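Local coordinates for SusD-like carbohydrate binding protein BF1063 (Bacteroides fragilis NCTC 9343, PDB 3I4G) that probably binds carbohydrate at the outer membrane of the bacterium, at residues A[39-44]-A[48-53]; A[267-272]-A[276-281]; A[322-325]-A[329-332]. All coordinates share one frame; numbering follows the deposited sequence.

Contact 1 (A[39-44]-A[48-53])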
ATOM      1  N   GLY A  39       6.621  -8.599  15.324  1.00 11.76           N
ATOM      2  CA  GLY A  39       6.821  -9.759  14.486  1.00 12.44           C
ATOM      3  C   GLY A  39       5.834 -10.202  13.458  1.00 10.68           C
ATOM      4  O   GLY A  39       5.204  -9.392  12.793  1.00 12.49           O
ATOM      5  N   VAL A  40       5.733 -11.516  13.320  1.00 10.83           N
ATOM      6  CA  VAL A  40       4.921 -12.127  12.272  1.00 10.60           C
ATOM      7  C   VAL A  40       3.452 -11.976  12.569  1.00 10.19           C
ATOM      8  O   VAL A  40       3.015 -12.177  13.720  1.00 11.16           O
ATOM      9  CB  VAL A  40       5.281 -13.595  12.147  1.00  9.91           C
ATOM     10  CG1 VAL A  40       4.350 -14.353  11.200  1.00 11.28           C
ATOM     11  CG2 VAL A  40       6.761 -13.725  11.683  1.00 10.86           C
ATOM     12  N   GLU A  41       2.693 -11.608  11.546  1.00  9.58           N
ATOM     13  CA  GLU A  41       1.227 -11.556  11.656  1.00  9.43           C
ATOM     14  C   GLU A  41       0.661 -12.325  10.490  1.00  9.52           C
ATOM     15  O   GLU A  41       1.179 -12.278   9.384  1.00 10.10           O
ATOM     16  CB  GLU A  41       0.718 -10.132  11.701  1.00 10.60           C
ATOM     17  CG  GLU A  41       1.047  -9.288  10.510  1.00 11.56           C
ATOM     18  CD  GLU A  41       0.465  -7.907  10.535  1.00 13.93           C
ATOM     19  OE1 GLU A  41       0.039  -7.427  11.612  1.00 13.35           O
ATOM     20  OE2 GLU A  41       0.386  -7.278   9.456  1.00 11.17           O
ATOM     21  N   TYR A  42      -0.451 -13.017  10.736  1.00 10.01           N
ATOM     22  CA  TYR A  42      -1.108 -13.866   9.747  1.00 10.15           C
ATOM     23  C   TYR A  42      -2.338 -13.221   9.165  1.00  9.62           C
ATOM     24  O   TYR A  42      -3.031 -13.816   8.338  1.00  9.40           O
ATOM     25  CB  TYR A  42      -1.446 -15.220  10.374  1.00 10.78           C
ATOM     26  CG  TYR A  42      -0.181 -15.931  10.812  1.00 10.80           C
ATOM     27  CD1 TYR A  42       0.654 -16.528   9.873  1.00 11.07           C
ATOM     28  CD2 TYR A  42       0.226 -15.924  12.146  1.00 12.67           C
ATOM     29  CE1 TYR A  42       1.827 -17.159  10.276  1.00 12.50           C
ATOM     30  CE2 TYR A  42       1.409 -16.544  12.524  1.00 13.64           C
ATOM     31  CZ  TYR A  42       2.184 -17.144  11.574  1.00 11.21           C
ATOM     32  OH  TYR A  42       3.378 -17.791  11.943  1.00 15.14           O
ATOM     33  N   ASN A  43      -2.562 -11.953   9.525  1.00  9.26           N
ATOM     34  CA  ASN A  43      -3.672 -11.155   9.077  1.00 10.20           C
ATOM     35  C   ASN A  43      -3.340  -9.716   9.424  1.00  9.61           C
ATOM     36  O   ASN A  43      -2.395  -9.466  10.184  1.00 10.03           O
ATOM     37  CB  ASN A  43      -4.978 -11.635   9.724  1.00 10.69           C
ATOM     38  CG  ASN A  43      -4.825 -11.931  11.156  1.00 13.16           C
ATOM     39  OD1 ASN A  43      -4.565 -11.038  11.977  1.00 13.11           O
ATOM     40  ND2 ASN A  43      -4.893 -13.233  11.486  1.00 13.21           N
ATOM     41  N   PRO A  44      -4.094  -8.752   8.891  1.00  9.57           N
ATOM     42  CA  PRO A  44      -3.784  -7.359   9.207  1.00  8.87           C
ATOM     43  C   PRO A  44      -3.941  -7.016  10.669  1.00 10.35           C
ATOM     44  O   PRO A  44      -4.887  -7.472  11.287  1.00 12.75           O
ATOM     45  CB  PRO A  44      -4.827  -6.580   8.391  1.00 10.81           C
ATOM     46  CG  PRO A  44      -5.145  -7.478   7.245  1.00 11.17           C
ATOM     47  CD  PRO A  44      -5.160  -8.853   7.883  1.00 10.07           C
ATOM     48  N   TRP A  48      -1.779  -0.058   8.090  1.00  8.57           N
ATOM     49  CA  TRP A  48      -0.386   0.196   7.745  1.00  8.49           C
ATOM     50  C   TRP A  48       0.558  -0.926   8.133  1.00  9.27           C
ATOM     51  O   TRP A  48       1.752  -0.784   7.950  1.00  9.09           O
ATOM     52  CB  TRP A  48       0.106   1.493   8.384  1.00  9.39           C
ATOM     53  CG  TRP A  48      -0.727   2.679   7.990  1.00  8.22           C
ATOM     54  CD1 TRP A  48      -1.292   2.913   6.778  1.00  8.49           C
ATOM     55  CD2 TRP A  48      -1.081   3.811   8.812  1.00  9.83           C
ATOM     56  NE1 TRP A  48      -1.962   4.103   6.790  1.00  8.28           N
ATOM     57  CE2 TRP A  48      -1.864   4.665   8.029  1.00  9.57           C
ATOM     58  CE3 TRP A  48      -0.834   4.156  10.128  1.00  9.12           C
ATOM     59  CZ2 TRP A  48      -2.394   5.841   8.516  1.00 10.09           C
ATOM     60  CZ3 TRP A  48      -1.359   5.324  10.617  1.00  8.54           C
ATOM     61  CH2 TRP A  48      -2.149   6.145   9.831  1.00 10.32           C
ATOM     62  N   SER A  49       0.045  -2.025   8.683  1.00  8.89           N
ATOM     63  CA  SER A  49       0.900  -3.163   9.020  1.00  8.17           C
ATOM     64  C   SER A  49       1.320  -3.877   7.736  1.00  8.43           C
ATOM     65  O   SER A  49       0.790  -3.604   6.645  1.00  9.13           O
ATOM     66  CB  SER A  49       0.209  -4.132   9.968  1.00  9.61           C
ATOM     67  OG  SER A  49      -0.766  -4.941   9.314  1.00 10.21           O
ATOM     68  N   TYR A  50       2.280  -4.776   7.808  1.00  8.87           N
ATOM     69  CA  TYR A  50       2.747  -5.357   6.535  1.00  8.32           C
ATOM     70  C   TYR A  50       1.649  -6.163   5.854  1.00  9.50           C
ATOM     71  O   TYR A  50       1.541  -6.145   4.632  1.00  8.80           O
ATOM     72  CB  TYR A  50       4.076  -6.133   6.669  1.00  9.21           C
ATOM     73  CG  TYR A  50       4.083  -7.479   7.331  1.00  9.84           C
ATOM     74  CD1 TYR A  50       3.621  -8.589   6.652  1.00  9.20           C
ATOM     75  CD2 TYR A  50       4.573  -7.675   8.605  1.00  9.01           C
ATOM     76  CE1 TYR A  50       3.664  -9.826   7.211  1.00  8.97           C
ATOM     77  CE2 TYR A  50       4.598  -8.942   9.166  1.00  8.77           C
ATOM     78  CZ  TYR A  50       4.162  -9.993   8.476  1.00  8.31           C
ATOM     79  OH  TYR A  50       4.214 -11.234   9.094  1.00  9.06           O
ATOM     80  N   HIS A  51       0.865  -6.912   6.611  1.00  9.53           N
ATOM     81  CA  HIS A  51      -0.240  -7.657   6.023  1.00  9.08           C
ATOM     82  C   HIS A  51      -1.413  -6.731   5.712  1.00  8.77           C
ATOM     83  O   HIS A  51      -2.158  -6.961   4.739  1.00 10.28           O
ATOM     84  CB  HIS A  51      -0.673  -8.808   6.935  1.00  9.65           C
ATOM     85  CG  HIS A  51      -1.498  -9.878   6.274  1.00  8.24           C
ATOM     86  ND1 HIS A  51      -2.539  -9.637   5.407  1.00  9.52           N
ATOM     87  CD2 HIS A  51      -1.456 -11.210   6.444  1.00  9.14           C
ATOM     88  CE1 HIS A  51      -3.084 -10.793   5.048  1.00  8.89           C
ATOM     89  NE2 HIS A  51      -2.443 -11.768   5.669  1.00  9.86           N
ATOM     90  N   GLY A  52      -1.600  -5.660   6.463  1.00  8.61           N
ATOM     91  CA  GLY A  52      -2.695  -4.765   6.197  1.00  8.48           C
ATOM     92  C   GLY A  52      -2.512  -3.846   5.020  1.00  8.27           C
ATOM     93  O   GLY A  52      -3.498  -3.483   4.367  1.00  9.57           O
HETATM   94  N   MSE A  53      -1.256  -3.491   4.744  1.00  9.64           N
HETATM   95  CA  MSE A  53      -0.919  -2.573   3.680  1.00  9.25           C
HETATM   96  C   MSE A  53      -0.252  -3.271   2.496  1.00  8.94           C
HETATM   97  O   MSE A  53      -0.885  -3.505   1.477  1.00  8.86           O
HETATM   98  CB  MSE A  53      -0.023  -1.451   4.238  1.00 10.08           C
HETATM   99  CG  MSE A  53       0.400  -0.360   3.201  1.00  9.10           C
HETATM  100 SE   MSE A  53       1.221   1.154   3.989  0.75  8.37          SE
HETATM  101  CE  MSE A  53       2.920   0.266   4.433  1.00 12.96           C
TER
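The N-cap of the short helix 50-54 is where E41 meets S49 and H51: the loop 39-44, which follows helix 21-33, lays a glutamate carboxylate against the first turn of that helix. S49 holds the N-cap position, its OG accepting from G52 N at 3.1 Å, the capping bond. The same S49 OG donates to E41 OE2 at 2.6 Å, on the syn side of the carboxylate, that of OE1. A second donor comes from the helix backbone: H51 N donates to E41 OE2 over 2.9 Å, nearly in line with the C-O bond. Two donors thus fix OE2, while OE1 bonds to S45 OG in the intervening turn, so both ends of the carboxylate are held. The start of a helix would be expected to stabilise its negative charge.

E41 reaches this position with CG between its backbone N and carbonyl carbon (chi1 60°) and the chain extended beyond. On the way, E41 CG passes over one face of the Y50 ring, 4.1 Å from its centroid and 24° off the normal, a CH-pi contact. The phenol oxygen turns back to the loop backbone: E41 N donates to Y50 OH over 2.9 Å with an N-H...O angle of 167°, the hydroxyl having H269 as a further partner.

H51, with CG anti to its backbone N, turns one face of its imidazole to N43 and P44. Its NE2 is hydrogen-bonded to R67, whereas ND1 is buried without a polar partner. Over that face of the H51 ring lie N43 CA, 3.6 Å from the centroid, and P44 CD, 4.1 Å from it.

Contact 2 (A[267-272]-A[276-281])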
ATOM      1  N   PRO A 267      10.210 -10.041   6.686  1.00  8.75           N
ATOM      2  CA  PRO A 267      11.201 -10.957   6.093  1.00  7.86           C
ATOM      3  C   PRO A 267      10.849 -12.443   6.239  1.00  9.11           C
ATOM      4  O   PRO A 267      10.959 -13.211   5.278  1.00  8.74           O
ATOM      5  CB  PRO A 267      12.482 -10.594   6.831  1.00 10.02           C
ATOM      6  CG  PRO A 267      12.251  -9.169   7.274  1.00  9.04           C
ATOM      7  CD  PRO A 267      10.822  -9.165   7.698  1.00  9.36           C
ATOM      8  N   GLN A 268      10.442 -12.865   7.437  1.00  8.81           N
ATOM      9  CA  GLN A 268      10.050 -14.256   7.597  1.00  9.34           C
ATOM     10  C   GLN A 268       8.970 -14.617   6.608  1.00  9.90           C
ATOM     11  O   GLN A 268       8.939 -15.733   6.044  1.00 10.07           O
ATOM     12  CB  GLN A 268       9.540 -14.464   9.023  1.00 10.31           C
ATOM     13  CG  GLN A 268       8.966 -15.872   9.271  1.00  9.55           C
ATOM     14  CD  GLN A 268      10.020 -16.937   9.253  1.00 12.37           C
ATOM     15  OE1 GLN A 268      10.606 -17.240  10.299  1.00 14.08           O
ATOM     16  NE2 GLN A 268      10.323 -17.468   8.070  1.00 11.89           N
ATOM     17  N   HIS A 269       8.023 -13.720   6.421  1.00  9.81           N
ATOM     18  CA  HIS A 269       6.913 -14.011   5.558  1.00  9.24           C
ATOM     19  C   HIS A 269       7.191 -13.929   4.082  1.00 10.96           C
ATOM     20  O   HIS A 269       6.622 -14.729   3.331  1.00 13.50           O
ATOM     21  CB  HIS A 269       5.695 -13.089   5.847  1.00  9.83           C
ATOM     22  CG  HIS A 269       4.528 -13.838   6.409  1.00  8.76           C
ATOM     23  ND1 HIS A 269       3.759 -13.359   7.448  1.00 10.07           N
ATOM     24  CD2 HIS A 269       3.996 -15.029   6.051  1.00  9.87           C
ATOM     25  CE1 HIS A 269       2.819 -14.253   7.723  1.00 11.14           C
ATOM     26  NE2 HIS A 269       2.939 -15.275   6.891  1.00 10.45           N
ATOM     27  N   ALA A 270       8.035 -12.996   3.673  1.00 10.15           N
ATOM     28  CA  ALA A 270       8.148 -12.661   2.242  1.00  9.79           C
ATOM     29  C   ALA A 270       9.494 -12.911   1.578  1.00  9.00           C
ATOM     30  O   ALA A 270       9.594 -12.740   0.370  1.00 10.41           O
ATOM     31  CB  ALA A 270       7.730 -11.214   1.998  1.00 12.68           C
ATOM     32  N   LEU A 271      10.527 -13.257   2.348  1.00  8.78           N
ATOM     33  CA  LEU A 271      11.745 -13.768   1.747  1.00  8.84           C
ATOM     34  C   LEU A 271      11.459 -15.164   1.190  1.00  9.89           C
ATOM     35  O   LEU A 271      10.478 -15.827   1.560  1.00  8.63           O
ATOM     36  CB  LEU A 271      12.897 -13.849   2.763  1.00  9.30           C
ATOM     37  CG  LEU A 271      13.387 -12.499   3.253  1.00  9.43           C
ATOM     38  CD1 LEU A 271      14.474 -12.650   4.352  1.00 12.32           C
ATOM     39  CD2 LEU A 271      13.948 -11.585   2.119  1.00 11.12           C
ATOM     40  N   SER A 272      12.342 -15.655   0.309  1.00  9.96           N
ATOM     41  CA  SER A 272      12.207 -16.999  -0.221  1.00  8.94           C
ATOM     42  C   SER A 272      12.968 -17.985   0.671  1.00  9.33           C
ATOM     43  O   SER A 272      13.721 -17.591   1.581  1.00  9.88           O
ATOM     44  CB  SER A 272      12.667 -17.062  -1.683  1.00  8.35           C
ATOM     45  OG  SER A 272      14.071 -17.079  -1.777  1.00  9.85           O
ATOM     46  N   GLY A 276      15.536 -17.978   4.193  1.00  9.87           N
ATOM     47  CA  GLY A 276      14.819 -18.242   5.451  1.00 10.40           C
ATOM     48  C   GLY A 276      13.365 -17.892   5.494  1.00 11.90           C
ATOM     49  O   GLY A 276      12.765 -17.968   6.569  1.00 12.45           O
ATOM     50  N   GLY A 277      12.765 -17.545   4.352  1.00 10.50           N
ATOM     51  CA  GLY A 277      11.387 -17.062   4.360  1.00  9.83           C
ATOM     52  C   GLY A 277      10.370 -18.002   3.779  1.00  9.35           C
ATOM     53  O   GLY A 277      10.708 -19.035   3.207  1.00  8.82           O
ATOM     54  N   TRP A 278       9.094 -17.611   3.874  1.00  8.39           N
ATOM     55  CA  TRP A 278       7.957 -18.441   3.496  1.00  9.42           C
ATOM     56  C   TRP A 278       7.325 -18.081   2.141  1.00 10.25           C
ATOM     57  O   TRP A 278       6.319 -18.687   1.751  1.00  9.70           O
ATOM     58  CB  TRP A 278       6.901 -18.391   4.607  1.00  9.16           C
ATOM     59  CG  TRP A 278       7.389 -18.903   5.943  1.00  9.32           C
ATOM     60  CD1 TRP A 278       8.364 -19.842   6.160  1.00 11.77           C
ATOM     61  CD2 TRP A 278       6.863 -18.560   7.220  1.00  9.78           C
ATOM     62  NE1 TRP A 278       8.487 -20.085   7.517  1.00 11.96           N
ATOM     63  CE2 TRP A 278       7.587 -19.302   8.188  1.00 11.27           C
ATOM     64  CE3 TRP A 278       5.881 -17.660   7.647  1.00 10.20           C
ATOM     65  CZ2 TRP A 278       7.320 -19.194   9.568  1.00 11.64           C
ATOM     66  CZ3 TRP A 278       5.625 -17.566   9.012  1.00 12.02           C
ATOM     67  CH2 TRP A 278       6.360 -18.287   9.941  1.00 11.62           C
ATOM     68  N   SER A 279       7.867 -17.090   1.432  1.00  9.36           N
ATOM     69  CA  SER A 279       7.412 -16.741   0.072  1.00  8.47           C
ATOM     70  C   SER A 279       5.937 -16.421  -0.004  1.00  9.25           C
ATOM     71  O   SER A 279       5.261 -16.799  -0.951  1.00  9.87           O
ATOM     72  CB  SER A 279       7.741 -17.860  -0.936  1.00  8.65           C
ATOM     73  OG  SER A 279       9.135 -18.170  -0.942  1.00  9.17           O
ATOM     74  N   LEU A 280       5.400 -15.690   0.964  1.00  9.61           N
ATOM     75  CA  LEU A 280       3.943 -15.404   0.929  1.00  9.54           C
ATOM     76  C   LEU A 280       3.560 -14.402  -0.160  1.00 10.48           C
ATOM     77  O   LEU A 280       2.493 -14.511  -0.736  1.00 10.66           O
ATOM     78  CB  LEU A 280       3.458 -14.932   2.300  1.00  9.92           C
ATOM     79  CG  LEU A 280       1.941 -14.720   2.421  1.00 11.59           C
ATOM     80  CD1 LEU A 280       1.166 -15.961   2.025  1.00 13.32           C
ATOM     81  CD2 LEU A 280       1.524 -14.274   3.821  1.00 12.70           C
ATOM     82  N   VAL A 281       4.414 -13.394  -0.404  1.00 10.50           N
ATOM     83  CA  VAL A 281       4.160 -12.291  -1.372  1.00 10.82           C
ATOM     84  C   VAL A 281       4.664 -12.641  -2.762  1.00 11.51           C
ATOM     85  O   VAL A 281       5.845 -12.827  -2.941  1.00 11.76           O
ATOM     86  CB  VAL A 281       4.815 -10.981  -0.896  1.00 13.50           C
ATOM     87  CG1 VAL A 281       4.498  -9.867  -1.881  1.00 16.26           C
ATOM     88  CG2 VAL A 281       4.352 -10.659   0.503  1.00 12.96           C
TER
HETATM   89  O   HOH W   1       8.148 -11.781  -1.917  1.00  8.78           O
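Q268 and H269, at the end of helix 266-270, and L271, the residue just after it, turn their carbonyls toward the returning loop 276-281, and each receives a backbone N-H. W278 N donates to Q268 O, and L280 N to H269 O at 2.8 Å, lying in the carbonyl plane with an N-H...O angle of 165°. S279 N takes L271 O from a position tilted somewhat out of plane. One residue further on, G277 N reaches S272 O over 2.9 Å; the hydrogen bond is straight at the hydrogen, but the donor stands well above the carbonyl plane. A270 O, skipped by these N-H groups, and V281 O are bridged by a water that donates to both.

The side-chain amide of Q268 lies almost flat on the W278 indole, the planes 13° apart, and its CG sits 3.5 Å from the centroid of the six-membered ring. Bending at chi2 (69°) brings NE2 to G276 O, a weak bond, while OE1 is satisfied by Q376. NE2 and W278 NE1 are both donors, so their proximity is not a bond.

Both nitrogens of H269 have partners outside this pair: ND1 has Y50, and NE2 a sulfonate oxygen of a bound buffer molecule. One imidazole face receives the indole edge in a T-shaped pair, with centroids 5.3 Å apart; the opposite face of H269 carries L280 CD2, 3.7 Å from the centroid. In this arrangement carbonyls at the C-terminal end of a short helix are taken up by backbone N-H groups of the returning loop, which leads into strand 281-283.

Contact 3 (A[322-325]-A[329-332])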
ATOM      1  N   THR A 322      12.113  -3.737  -7.817  1.00  8.18           N
ATOM      2  CA  THR A 322      10.879  -4.117  -7.121  1.00  8.63           C
ATOM      3  C   THR A 322      10.622  -5.603  -7.010  1.00  8.26           C
ATOM      4  O   THR A 322      10.105  -6.053  -5.960  1.00  7.78           O
ATOM      5  CB  THR A 322       9.703  -3.424  -7.804  1.00  8.33           C
ATOM      6  OG1 THR A 322       9.951  -1.995  -7.784  1.00  8.88           O
ATOM      7  CG2 THR A 322       8.388  -3.682  -7.092  1.00  9.45           C
ATOM      8  N   ILE A 323      10.982  -6.363  -8.040  1.00  7.22           N
ATOM      9  CA  ILE A 323      10.711  -7.800  -8.069  1.00  7.91           C
ATOM     10  C   ILE A 323      11.926  -8.571  -8.497  1.00  8.77           C
ATOM     11  O   ILE A 323      12.848  -8.001  -9.109  1.00  9.19           O
ATOM     12  CB  ILE A 323       9.492  -8.118  -9.021  1.00  8.99           C
ATOM     13  CG1 ILE A 323       9.813  -7.823 -10.494  1.00  9.57           C
ATOM     14  CG2 ILE A 323       8.275  -7.343  -8.570  1.00  9.44           C
ATOM     15  CD1 ILE A 323       8.685  -8.208 -11.477  1.00 10.34           C
ATOM     16  N   TYR A 324      11.949  -9.872  -8.200  1.00  7.48           N
ATOM     17  CA  TYR A 324      13.010 -10.761  -8.722  1.00  8.00           C
ATOM     18  C   TYR A 324      12.343 -12.055  -9.201  1.00  9.36           C
ATOM     19  O   TYR A 324      11.112 -12.250  -9.046  1.00  8.21           O
ATOM     20  CB  TYR A 324      14.196 -10.931  -7.749  1.00  7.77           C
ATOM     21  CG  TYR A 324      13.922 -11.574  -6.414  1.00  7.75           C
ATOM     22  CD1 TYR A 324      13.506 -10.801  -5.347  1.00  8.02           C
ATOM     23  CD2 TYR A 324      14.184 -12.911  -6.189  1.00  7.88           C
ATOM     24  CE1 TYR A 324      13.321 -11.337  -4.104  1.00  8.89           C
ATOM     25  CE2 TYR A 324      13.979 -13.472  -4.942  1.00  8.07           C
ATOM     26  CZ  TYR A 324      13.542 -12.684  -3.919  1.00  7.72           C
ATOM     27  OH  TYR A 324      13.338 -13.248  -2.680  1.00  8.88           O
ATOM     28  N   TYR A 325      13.150 -12.908  -9.827  1.00  8.23           N
ATOM     29  CA  TYR A 325      12.686 -14.026 -10.647  1.00  7.29           C
ATOM     30  C   TYR A 325      13.826 -15.020 -10.789  1.00  7.63           C
ATOM     31  O   TYR A 325      14.949 -14.751 -10.346  1.00  8.58           O
ATOM     32  CB  TYR A 325      12.240 -13.503 -12.028  1.00  7.39           C
ATOM     33  CG  TYR A 325      13.184 -12.435 -12.550  1.00  7.68           C
ATOM     34  CD1 TYR A 325      14.371 -12.787 -13.146  1.00  8.69           C
ATOM     35  CD2 TYR A 325      12.900 -11.083 -12.417  1.00  8.56           C
ATOM     36  CE1 TYR A 325      15.275 -11.845 -13.549  1.00  8.65           C
ATOM     37  CE2 TYR A 325      13.828 -10.111 -12.860  1.00  9.05           C
ATOM     38  CZ  TYR A 325      15.004 -10.504 -13.432  1.00  9.39           C
ATOM     39  OH  TYR A 325      15.923  -9.545 -13.832  1.00 10.46           O
ATOM     40  N   ILE A 329      19.931 -12.364  -8.847  1.00  8.49           N
ATOM     41  CA  ILE A 329      20.666 -12.362  -7.599  1.00  8.11           C
ATOM     42  C   ILE A 329      19.889 -11.558  -6.573  1.00  8.70           C
ATOM     43  O   ILE A 329      19.450 -10.447  -6.836  1.00  9.39           O
ATOM     44  CB  ILE A 329      22.074 -11.781  -7.790  1.00  8.43           C
ATOM     45  CG1 ILE A 329      22.855 -12.635  -8.792  1.00  9.45           C
ATOM     46  CG2 ILE A 329      22.814 -11.707  -6.434  1.00  9.94           C
ATOM     47  CD1 ILE A 329      23.189 -14.037  -8.347  1.00 14.35           C
ATOM     48  N   PHE A 330      19.741 -12.128  -5.387  1.00  8.42           N
ATOM     49  CA  PHE A 330      19.069 -11.499  -4.242  1.00  8.20           C
ATOM     50  C   PHE A 330      19.810 -11.890  -2.989  1.00  8.86           C
ATOM     51  O   PHE A 330      20.027 -13.069  -2.737  1.00  8.76           O
ATOM     52  CB  PHE A 330      17.603 -11.927  -4.185  1.00  8.81           C
ATOM     53  CG  PHE A 330      16.863 -11.318  -3.037  1.00  8.51           C
ATOM     54  CD1 PHE A 330      16.392 -10.022  -3.063  1.00  9.37           C
ATOM     55  CD2 PHE A 330      16.670 -12.046  -1.889  1.00 10.29           C
ATOM     56  CE1 PHE A 330      15.723  -9.484  -1.964  1.00  8.49           C
ATOM     57  CE2 PHE A 330      15.977 -11.500  -0.806  1.00  9.91           C
ATOM     58  CZ  PHE A 330      15.514 -10.232  -0.850  1.00  9.34           C
HETATM   59  N   MSE A 331      20.191 -10.904  -2.198  1.00  9.73           N
HETATM   60  CA  MSE A 331      20.983 -11.174  -0.994  1.00 10.45           C
HETATM   61  C   MSE A 331      22.238 -11.996  -1.334  1.00 10.99           C
HETATM   62  O   MSE A 331      22.661 -12.895  -0.584  1.00 11.13           O
HETATM   63  CB  MSE A 331      20.155 -11.823   0.135  1.00 11.31           C
HETATM   64  CG  MSE A 331      19.210 -10.869   0.741  1.00 10.40           C
HETATM   65 SE   MSE A 331      18.241 -11.675   2.240  0.75 10.85          SE
HETATM   66  CE  MSE A 331      17.404 -10.104   2.819  1.00 11.88           C
ATOM     67  N   GLY A 332      22.832 -11.688  -2.477  1.00 10.56           N
ATOM     68  CA  GLY A 332      24.115 -12.266  -2.839  1.00 10.89           C
ATOM     69  C   GLY A 332      24.096 -13.654  -3.430  1.00 11.05           C
ATOM     70  O   GLY A 332      25.152 -14.193  -3.727  1.00 12.09           O
TER
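Y324 and F330 form an offset aromatic stack that joins strand 323-325 to strand 329-330 through side chains, their backbones remaining apart. The evidence for parallel displacement is direct: the planes are inclined by 12°, and the ring centroids lie 4.3 Å apart, more than the height of either ring above the other. F330 CG stands 3.6 Å above the tyrosine plane, displaced toward the rim, and Y324 CE1 is likewise off-centre over the phenylalanine face. The closest approach is Y324 CE1 to F330 CD1, at 3.5 Å. At the far end, the phenol oxygen Y324 OH reaches the opposite ring border, 3.6 Å from F330 CD2.

A CH-pi contact accompanies the stack. F330 CB lies 4.0 Å from the centroid of the tyrosine ring and only 9° off its normal, so the methylene group, rather than the phenyl centre, occupies the middle of that face. The displacement of the rings follows from this placement. F330 sends CG anti to its backbone N (chi1 -180°), which carries the phenyl group onward from CB across the tyrosine.

No hydrogen bond links the two segments. The nearest CA pair, Y324 and F330, is 7.6 Å apart, too far for neighbouring paired strands. Each strand finds its backbone partner separately: 323-325 pairs antiparallel with 360-362, and 329-330 forms a two-stranded antiparallel hairpin with 333-334. The aromatic pair therefore spans two small sheets. Around it, Y335 meets the Y324 ring edge-to-face, Y324 packs on M361 of strand 360-362, and F330 touches L271, just beyond helix 266-270; helix 317-322 leads directly into the tyrosine strand.

In the fold
The contacts follow one another along the chain, each closing before the next opens. Contact 1 comes early in the sequence, contacts 2 and 3 both past its midpoint. Contact 2 is the middle element, its centre about 13 Å from each of the others, while contacts 1 and 3 are about 22 Å apart between centres and do not touch. Helix 266-270 joins the first two through a probable hydrogen bond, Y50 OH to H269 ND1 at 2.7 Å; just past that helix, L271 CD2 packs on F330 CE2 at 3.6 Å. Regions distant in sequence are thus connected through contact 2, beside a bound buffer molecule that may mark a pocket.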